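Local coordinates for probable acrylyl-CoA reductase AcuI (Escherichia coli, PDB 1O89), which probably catalyses the NADPH-dependent reduction of acrylyl-CoA to propanoyl-CoA, working as a homodimer of the zinc-containing alcohol dehydrogenase family, at residues 249-260 / 275-286. Residues are numbered along the deposited sequence; the frame is centred on the assembly and turned at random.
Sequences LAQMNYGGCVAA and PFILRNVRLQGV
Strands 256-260 and 282-285 run parallel, joined by backbone hydrogen bonds that pass from Arg282 N to Gly256 O at one end to Val286 N to Ala260 O (2.8 Å) at the other. In the type II turn from Asn253 to Gly256, Gly255 N bonds Arg279 O over 2.9 Å.

That same carbonyl lies under one face of the Tyr254 ring, 3.7 Å from its plane and offset toward the rim. With CG anti to the backbone N (chi1 -167°), the ring reaches along the end of helix 274-279, where Asn280 CB makes an off-centre CH-pi contact, 4.3 Å from the ring centroid. A water links Tyr254 OH to Asn280 OD1, weakly on the Asn280 side, while both atoms also bond Asp287 of the second subunit. With an alanine at this position, the helix end would probably lose its aromatic cover, and Asp287 of the second subunit its hydroxyl partner.

The extended Arg279 side chain carries NH1 to Ala250 O, a weak, bent bond, and to a water shared by Leu249 O and Met252 O; NH1 also bonds Glu229 O.

Apolar side chains join helix 242-250 to the following helix and to the segment leading into strand 282-285: Leu249 CD2 meets both Phe276 CZ and Val281 CG1 at 3.9 Å, and Val281 CG2 presses on Met252 CB at 3.6 Å. Between the strands, Leu283 CD1 reaches across and forward to Ala260 CB (3.8 Å), two residues beyond its bridge partner Val258.

In this Rossmann-type nucleotide-binding sheet, strand 256-260 sits between 233-238 and 282-285, helix 139-161 covers the face bearing Ala259 and Gln284, and 282-285 pairs antiparallel with the second subunit, continuing the sheet across the dimer.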
loop_
_atom_site.group_PDB
_atom_site.type_symbol
_atom_site.label_atom_id
_atom_site.label_comp_id
_atom_site.label_asym_id
_atom_site.label_seq_id
_atom_site.Cartn_x
_atom_site.Cartn_y
_atom_site.Cartn_z
ATOM N N LEU A 249 9.514 5.574 3.319
ATOM C CA LEU A 249 8.275 6.021 2.693
ATOM C C LEU A 249 8.337 7.482 2.263
ATOM O O LEU A 249 7.878 7.826 1.190
ATOM C CB LEU A 249 7.085 5.817 3.634
ATOM C CG LEU A 249 6.537 4.394 3.721
ATOM C CD1 LEU A 249 5.678 4.258 4.964
ATOM C CD2 LEU A 249 5.755 4.015 2.457
ATOM N N ALA A 250 8.905 8.336 3.113
ATOM C CA ALA A 250 9.062 9.748 2.798
ATOM C C ALA A 250 10.105 9.988 1.695
ATOM O O ALA A 250 10.137 11.062 1.094
ATOM C CB ALA A 250 9.427 10.514 4.039
ATOM N N GLN A 251 10.934 8.976 1.425
ATOM C CA GLN A 251 11.954 9.026 0.367
ATOM C C GLN A 251 11.527 8.347 -0.943
ATOM O O GLN A 251 12.283 8.348 -1.901
ATOM C CB GLN A 251 13.253 8.360 0.847
ATOM C CG GLN A 251 14.005 9.122 1.910
ATOM C CD GLN A 251 15.238 8.379 2.406
ATOM O OE1 GLN A 251 15.267 7.136 2.459
ATOM N NE2 GLN A 251 16.240 9.127 2.792
ATOM N N MET A 252 10.334 7.760 -0.984
ATOM C CA MET A 252 9.863 7.062 -2.186
ATOM C C MET A 252 9.583 8.029 -3.352
ATOM O O MET A 252 8.955 9.072 -3.177
ATOM C CB MET A 252 8.596 6.274 -1.881
ATOM C CG MET A 252 8.763 5.145 -0.867
ATOM S SD MET A 252 10.123 3.964 -1.233
ATOM C CE MET A 252 9.656 3.557 -2.931
ATOM N N ASN A 253 10.089 7.675 -4.532
ATOM C CA ASN A 253 9.716 8.311 -5.793
ATOM C C ASN A 253 8.217 8.296 -5.961
ATOM O O ASN A 253 7.550 7.412 -5.432
ATOM C CB ASN A 253 10.288 7.542 -6.984
ATOM C CG ASN A 253 11.786 7.737 -7.158
ATOM O OD1 ASN A 253 12.419 8.544 -6.457
ATOM N ND2 ASN A 253 12.357 7.008 -8.110
ATOM N N TYR A 254 7.707 9.252 -6.730
ATOM C CA TYR A 254 6.321 9.237 -7.170
ATOM C C TYR A 254 5.979 7.901 -7.836
ATOM O O TYR A 254 6.631 7.496 -8.799
ATOM C CB TYR A 254 6.067 10.383 -8.161
ATOM C CG TYR A 254 4.608 10.613 -8.414
ATOM C CD1 TYR A 254 3.895 9.790 -9.281
ATOM C CD2 TYR A 254 3.925 11.639 -7.766
ATOM C CE1 TYR A 254 2.540 9.991 -9.509
ATOM C CE2 TYR A 254 2.578 11.846 -7.982
ATOM C CZ TYR A 254 1.890 11.019 -8.858
ATOM O OH TYR A 254 0.553 11.215 -9.079
ATOM N N GLY A 255 4.947 7.234 -7.322
ATOM C CA GLY A 255 4.444 5.986 -7.880
ATOM C C GLY A 255 5.212 4.768 -7.402
ATOM O O GLY A 255 4.976 3.665 -7.874
ATOM N N GLY A 256 6.114 4.957 -6.448
ATOM C CA GLY A 256 6.946 3.891 -5.940
ATOM C C GLY A 256 6.201 2.972 -5.000
ATOM O O GLY A 256 5.102 3.259 -4.564
ATOM N N CYS A 257 6.811 1.834 -4.714
ATOM C CA CYS A 257 6.213 0.814 -3.870
ATOM C C CYS A 257 7.212 0.307 -2.842
ATOM O O CYS A 257 8.341 -0.023 -3.180
ATOM C CB CYS A 257 5.733 -0.362 -4.727
ATOM S SG CYS A 257 4.964 -1.659 -3.729
ATOM N N VAL A 258 6.781 0.252 -1.588
ATOM C CA VAL A 258 7.496 -0.426 -0.518
ATOM C C VAL A 258 6.777 -1.739 -0.208
ATOM O O VAL A 258 5.572 -1.730 0.041
ATOM C CB VAL A 258 7.487 0.435 0.778
ATOM C CG1 VAL A 258 8.290 -0.220 1.872
ATOM C CG2 VAL A 258 8.006 1.819 0.490
ATOM N N ALA A 259 7.499 -2.863 -0.239
ATOM C CA ALA A 259 6.989 -4.141 0.268
ATOM C C ALA A 259 7.472 -4.297 1.699
ATOM O O ALA A 259 8.663 -4.370 1.940
ATOM C CB ALA A 259 7.484 -5.273 -0.566
ATOM N N ALA A 260 6.542 -4.333 2.642
ATOM C CA ALA A 260 6.857 -4.400 4.061
ATOM C C ALA A 260 6.509 -5.770 4.626
ATOM O O ALA A 260 5.380 -6.225 4.470
ATOM C CB ALA A 260 6.091 -3.353 4.786
ATOM N N PRO A 275 3.273 10.846 1.572
ATOM C CA PRO A 275 3.770 10.002 0.482
ATOM C C PRO A 275 2.624 9.369 -0.291
ATOM O O PRO A 275 2.670 9.267 -1.514
ATOM C CB PRO A 275 4.598 8.932 1.211
ATOM C CG PRO A 275 5.016 9.576 2.506
ATOM C CD PRO A 275 3.890 10.493 2.865
ATOM N N PHE A 276 1.572 8.988 0.423
ATOM C CA PHE A 276 0.431 8.335 -0.200
ATOM C C PHE A 276 -0.417 9.284 -1.057
ATOM O O PHE A 276 -0.639 9.019 -2.237
ATOM C CB PHE A 276 -0.390 7.624 0.877
ATOM C CG PHE A 276 0.416 6.618 1.644
ATOM C CD1 PHE A 276 0.766 5.427 1.058
ATOM C CD2 PHE A 276 0.894 6.902 2.923
ATOM C CE1 PHE A 276 1.544 4.484 1.743
ATOM C CE2 PHE A 276 1.664 5.979 3.610
ATOM C CZ PHE A 276 1.995 4.761 3.010
ATOM N N ILE A 277 -0.849 10.401 -0.489
ATOM C CA ILE A 277 -1.844 11.221 -1.141
ATOM C C ILE A 277 -1.228 12.220 -2.117
ATOM O O ILE A 277 -1.906 12.666 -3.022
ATOM C CB ILE A 277 -2.808 11.922 -0.105
ATOM C CG1 ILE A 277 -2.131 13.091 0.620
ATOM C CG2 ILE A 277 -3.352 10.885 0.871
ATOM C CD1 ILE A 277 -3.106 13.975 1.414
ATOM N N LEU A 278 0.043 12.562 -1.923
ATOM C CA LEU A 278 0.735 13.500 -2.799
ATOM C C LEU A 278 1.740 12.820 -3.737
ATOM O O LEU A 278 2.128 13.410 -4.728
ATOM C CB LEU A 278 1.445 14.596 -1.983
ATOM C CG LEU A 278 0.633 15.675 -1.262
ATOM C CD1 LEU A 278 1.558 16.807 -0.775
ATOM C CD2 LEU A 278 -0.504 16.265 -2.133
ATOM N N ARG A 279 2.148 11.592 -3.431
ATOM C CA ARG A 279 3.125 10.876 -4.255
ATOM C C ARG A 279 2.641 9.527 -4.767
ATOM O O ARG A 279 3.406 8.797 -5.379
ATOM C CB ARG A 279 4.463 10.728 -3.507
ATOM C CG ARG A 279 5.240 12.063 -3.404
ATOM C CD ARG A 279 6.566 11.944 -2.660
ATOM N NE ARG A 279 7.356 13.183 -2.648
ATOM C CZ ARG A 279 8.463 13.355 -1.930
ATOM N NH1 ARG A 279 8.929 12.382 -1.155
ATOM N NH2 ARG A 279 9.118 14.506 -1.992
ATOM N N ASN A 280 1.375 9.196 -4.552
ATOM C CA ASN A 280 0.811 7.949 -5.086
ATOM C C ASN A 280 1.641 6.706 -4.744
ATOM O O ASN A 280 1.757 5.798 -5.554
ATOM C CB ASN A 280 0.641 8.050 -6.615
ATOM C CG ASN A 280 -0.631 7.360 -7.115
ATOM O OD1 ASN A 280 -1.698 7.942 -7.100
ATOM N ND2 ASN A 280 -0.509 6.115 -7.541
ATOM N N VAL A 281 2.183 6.673 -3.537
ATOM C CA VAL A 281 3.021 5.566 -3.074
ATOM C C VAL A 281 2.150 4.419 -2.562
ATOM O O VAL A 281 1.122 4.647 -1.922
ATOM C CB VAL A 281 4.006 6.052 -1.948
ATOM C CG1 VAL A 281 4.578 4.903 -1.129
ATOM C CG2 VAL A 281 5.120 6.855 -2.562
ATOM N N ARG A 282 2.576 3.196 -2.862
ATOM C CA ARG A 282 1.915 1.983 -2.395
ATOM C C ARG A 282 2.737 1.375 -1.272
ATOM O O ARG A 282 3.932 1.169 -1.426
ATOM C CB ARG A 282 1.805 0.961 -3.526
ATOM C CG ARG A 282 1.104 -0.336 -3.127
ATOM C CD ARG A 282 1.041 -1.382 -4.245
ATOM N NE ARG A 282 0.248 -0.911 -5.371
ATOM C CZ ARG A 282 0.070 -1.594 -6.488
ATOM N NH1 ARG A 282 0.646 -2.778 -6.655
ATOM N NH2 ARG A 282 -0.679 -1.087 -7.444
ATOM N N LEU A 283 2.107 1.143 -0.129
ATOM C CA LEU A 283 2.652 0.274 0.911
ATOM C C LEU A 283 1.933 -1.067 0.797
ATOM O O LEU A 283 0.742 -1.176 1.065
ATOM C CB LEU A 283 2.474 0.909 2.293
ATOM C CG LEU A 283 2.921 0.102 3.520
ATOM C CD1 LEU A 283 4.396 -0.268 3.422
ATOM C CD2 LEU A 283 2.665 0.861 4.799
ATOM N N GLN A 284 2.656 -2.064 0.313
ATOM C CA GLN A 284 2.136 -3.405 0.165
ATOM C C GLN A 284 2.684 -4.268 1.285
ATOM O O GLN A 284 3.870 -4.569 1.332
ATOM C CB GLN A 284 2.551 -4.017 -1.178
ATOM C CG GLN A 284 2.101 -5.466 -1.351
ATOM C CD GLN A 284 0.609 -5.577 -1.349
ATOM O OE1 GLN A 284 -0.039 -5.092 -2.275
ATOM N NE2 GLN A 284 0.047 -6.163 -0.296
ATOM N N GLY A 285 1.807 -4.680 2.181
ATOM C CA GLY A 285 2.173 -5.615 3.219
ATOM C C GLY A 285 2.349 -7.004 2.653
ATOM O O GLY A 285 1.591 -7.423 1.780
ATOM N N VAL A 286 3.355 -7.710 3.143
ATOM C CA VAL A 286 3.653 -9.049 2.674
ATOM C C VAL A 286 3.670 -10.008 3.839
ATOM O O VAL A 286 4.608 -10.002 4.637
ATOM C CB VAL A 286 5.021 -9.121 1.981
ATOM C CG1 VAL A 286 5.399 -10.565 1.716
ATOM C CG2 VAL A 286 4.993 -8.322 0.681
HETATM O O HOH W 1 7.530 9.609 -0.684
HETATM O O HOH W 2 -1.132 9.226 -9.953
#